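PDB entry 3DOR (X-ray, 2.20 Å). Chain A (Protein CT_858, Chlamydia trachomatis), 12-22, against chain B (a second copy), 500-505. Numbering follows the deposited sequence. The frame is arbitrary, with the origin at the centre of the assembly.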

# COMPACT_ATOMS: atom_id res chain seq x y z
N SER A 12 -13.63 -17.80 3.50
CA SER A 12 -13.76 -18.18 2.10
C SER A 12 -12.84 -17.34 1.23
O SER A 12 -12.40 -17.80 0.17
CB SER A 12 -15.21 -18.00 1.62
OG SER A 12 -15.56 -16.63 1.50
N PHE A 13 -12.55 -16.12 1.66
CA PHE A 13 -11.66 -15.27 0.87
C PHE A 13 -10.23 -15.78 1.01
O PHE A 13 -9.51 -15.92 0.03
CB PHE A 13 -11.74 -13.81 1.34
CG PHE A 13 -10.83 -12.89 0.58
CD1 PHE A 13 -11.04 -12.64 -0.77
CD2 PHE A 13 -9.74 -12.28 1.21
CE1 PHE A 13 -10.19 -11.79 -1.49
CE2 PHE A 13 -8.89 -11.43 0.50
CZ PHE A 13 -9.11 -11.19 -0.85
N LEU A 14 -9.81 -16.05 2.24
CA LEU A 14 -8.47 -16.57 2.47
C LEU A 14 -8.31 -17.88 1.69
O LEU A 14 -7.27 -18.14 1.10
CB LEU A 14 -8.24 -16.82 3.96
CG LEU A 14 -8.19 -15.56 4.83
CD1 LEU A 14 -7.99 -15.95 6.29
CD2 LEU A 14 -7.06 -14.66 4.35
N GLU A 15 -9.36 -18.69 1.69
CA GLU A 15 -9.33 -19.97 0.98
C GLU A 15 -9.11 -19.78 -0.52
O GLU A 15 -8.40 -20.56 -1.16
CB GLU A 15 -10.63 -20.74 1.22
CG GLU A 15 -10.66 -22.08 0.52
CD GLU A 15 -11.93 -22.86 0.80
OE1 GLU A 15 -12.07 -23.98 0.27
OE2 GLU A 15 -12.78 -22.36 1.56
N HIS A 16 -9.72 -18.74 -1.09
CA HIS A 16 -9.55 -18.49 -2.51
C HIS A 16 -8.13 -18.02 -2.82
O HIS A 16 -7.58 -18.35 -3.87
CB HIS A 16 -10.55 -17.45 -3.00
CG HIS A 16 -10.31 -17.00 -4.41
ND1 HIS A 16 -9.77 -15.77 -4.72
CD2 HIS A 16 -10.46 -17.65 -5.59
CE1 HIS A 16 -9.61 -15.68 -6.03
NE2 HIS A 16 -10.01 -16.81 -6.58
N LEU A 17 -7.54 -17.24 -1.90
CA LEU A 17 -6.18 -16.75 -2.09
C LEU A 17 -5.20 -17.92 -2.10
O LEU A 17 -4.23 -17.93 -2.86
CB LEU A 17 -5.79 -15.79 -0.95
CG LEU A 17 -6.55 -14.47 -0.82
CD1 LEU A 17 -5.96 -13.66 0.32
CD2 LEU A 17 -6.45 -13.68 -2.12
N LEU A 18 -5.46 -18.92 -1.26
CA LEU A 18 -4.59 -20.08 -1.20
C LEU A 18 -4.57 -20.83 -2.52
O LEU A 18 -3.56 -21.46 -2.86
CB LEU A 18 -5.04 -21.03 -0.09
CG LEU A 18 -4.90 -20.50 1.34
CD1 LEU A 18 -5.26 -21.59 2.33
CD2 LEU A 18 -3.48 -19.99 1.58
N GLN A 19 -5.66 -20.75 -3.27
CA GLN A 19 -5.73 -21.43 -4.55
C GLN A 19 -5.20 -20.64 -5.73
O GLN A 19 -4.80 -21.22 -6.74
CB GLN A 19 -7.16 -21.90 -4.83
CG GLN A 19 -7.48 -23.19 -4.09
CD GLN A 19 -8.91 -23.67 -4.27
OE1 GLN A 19 -9.86 -22.96 -3.93
NE2 GLN A 19 -9.06 -24.88 -4.79
N VAL A 20 -5.17 -19.31 -5.62
CA VAL A 20 -4.67 -18.51 -6.74
C VAL A 20 -3.32 -17.85 -6.51
O VAL A 20 -2.67 -17.45 -7.48
CB VAL A 20 -5.69 -17.42 -7.16
CG1 VAL A 20 -6.98 -18.08 -7.63
CG2 VAL A 20 -5.95 -16.46 -6.01
N LYS A 21 -2.88 -17.74 -5.26
CA LYS A 21 -1.60 -17.09 -4.99
C LYS A 21 -0.71 -17.69 -3.91
O LYS A 21 0.07 -16.97 -3.28
CB LYS A 21 -1.83 -15.61 -4.66
CG LYS A 21 -1.51 -14.66 -5.80
CD LYS A 21 -0.08 -14.82 -6.27
CE LYS A 21 0.49 -13.48 -6.70
NZ LYS A 21 0.63 -12.58 -5.53
N TYR A 22 -0.81 -19.00 -3.69
CA TYR A 22 0.04 -19.65 -2.70
C TYR A 22 0.86 -20.71 -3.43
O TYR A 22 0.39 -21.83 -3.65
CB TYR A 22 -0.81 -20.29 -1.60
CG TYR A 22 0.01 -20.82 -0.45
CD1 TYR A 22 0.73 -19.95 0.37
CD2 TYR A 22 0.10 -22.19 -0.21
CE1 TYR A 22 1.53 -20.43 1.41
CE2 TYR A 22 0.90 -22.68 0.83
CZ TYR A 22 1.61 -21.80 1.63
OH TYR A 22 2.41 -22.28 2.63
N GLN B 500 -6.78 -3.70 -3.02
CA GLN B 500 -6.02 -4.53 -3.94
C GLN B 500 -6.06 -5.94 -3.37
O GLN B 500 -6.20 -6.12 -2.17
CB GLN B 500 -4.57 -4.06 -4.04
CG GLN B 500 -4.38 -2.57 -4.32
CD GLN B 500 -3.82 -1.79 -3.12
OE1 GLN B 500 -3.20 -0.74 -3.28
NE2 GLN B 500 -4.06 -2.31 -1.92
N PHE B 501 -5.96 -6.94 -4.23
CA PHE B 501 -5.97 -8.32 -3.77
C PHE B 501 -5.63 -9.21 -4.96
O PHE B 501 -6.04 -8.92 -6.07
CB PHE B 501 -7.35 -8.68 -3.19
CG PHE B 501 -8.47 -8.63 -4.19
CD1 PHE B 501 -8.88 -9.79 -4.86
CD2 PHE B 501 -9.10 -7.43 -4.49
CE1 PHE B 501 -9.91 -9.74 -5.80
CE2 PHE B 501 -10.12 -7.37 -5.44
CZ PHE B 501 -10.52 -8.53 -6.09
N PRO B 502 -4.86 -10.28 -4.73
CA PRO B 502 -4.49 -11.17 -5.84
C PRO B 502 -5.71 -11.88 -6.41
O PRO B 502 -6.60 -12.31 -5.67
CB PRO B 502 -3.48 -12.12 -5.20
CG PRO B 502 -3.91 -12.17 -3.77
CD PRO B 502 -4.24 -10.73 -3.47
N ASN B 503 -5.76 -12.00 -7.74
CA ASN B 503 -6.90 -12.62 -8.40
C ASN B 503 -6.51 -12.99 -9.82
O ASN B 503 -5.52 -12.49 -10.34
CB ASN B 503 -8.07 -11.64 -8.42
CG ASN B 503 -7.75 -10.39 -9.22
OD1 ASN B 503 -8.15 -10.25 -10.37
ND2 ASN B 503 -6.99 -9.48 -8.61
N ARG B 504 -7.32 -13.85 -10.44
CA ARG B 504 -7.07 -14.30 -11.81
C ARG B 504 -7.95 -13.55 -12.81
O ARG B 504 -7.98 -13.89 -13.99
CB ARG B 504 -7.37 -15.80 -11.92
CG ARG B 504 -6.48 -16.72 -11.10
CD ARG B 504 -5.18 -17.03 -11.82
NE ARG B 504 -4.32 -17.96 -11.07
CZ ARG B 504 -4.67 -19.19 -10.73
NH1 ARG B 504 -5.86 -19.67 -11.05
NH2 ARG B 504 -3.81 -19.96 -10.06
N THR B 505 -8.66 -12.53 -12.34
CA THR B 505 -9.52 -11.74 -13.22
C THR B 505 -8.80 -10.49 -13.71
O THR B 505 -9.36 -9.69 -14.46
CB THR B 505 -10.82 -11.32 -12.50
OG1 THR B 505 -11.43 -12.46 -11.90
CG2 THR B 505 -11.80 -10.72 -13.50

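No hydrogen bond crosses between these two stretches, although 382 Å² of surface is buried, both sides summed; the contact is mainly one of packing. A helix of chain A lies against an irregular segment of chain B, and the residues that reach across, Phe A13, Leu A17, Val A20 and Lys A21, recur at the three- and four-residue spacing that brings side chains onto one flank of a helix. Pro B502 has the largest covered area of any residue here. Its ring takes Leu A17 and Lys A21, one helical turn apart: CG of Pro B502 is 3.4 Å from CD2 of Leu A17, and CB of Pro B502 is 3.3 Å from CG of Lys A21. Both distances are short for carbon atoms, so the fit is tight. The Lys A21 contact is made by the aliphatic part of the side chain, whose chi1 of -102° lies between the usual wells. One residue earlier in chain B, CB of Phe B501 meets the edge of the Phe A13 ring, 3.9 Å from CZ; the aromatic rings are not stacked face to face. At the other end, Arg B504 starts sideways from its CA, but its side chain bends back to the helix. Its CG lies 3.8 Å from CG1 of Val A20, while its guanidinium lays one face over the backbone there, with NH2 3.7 Å from CA of Val A20. NH2 is also 3.7 Å from O of Gln A19, too far for a hydrogen bond; NE is satisfied elsewhere in the structure. Asn B503, between Pro B502 and Arg B504, points its CB away from the helix and serves its own chain: ND2 donates to O of Phe B501 at 2.8 Å, and OD1 accepts a weak bond from N of Thr B505 at 3.1 Å.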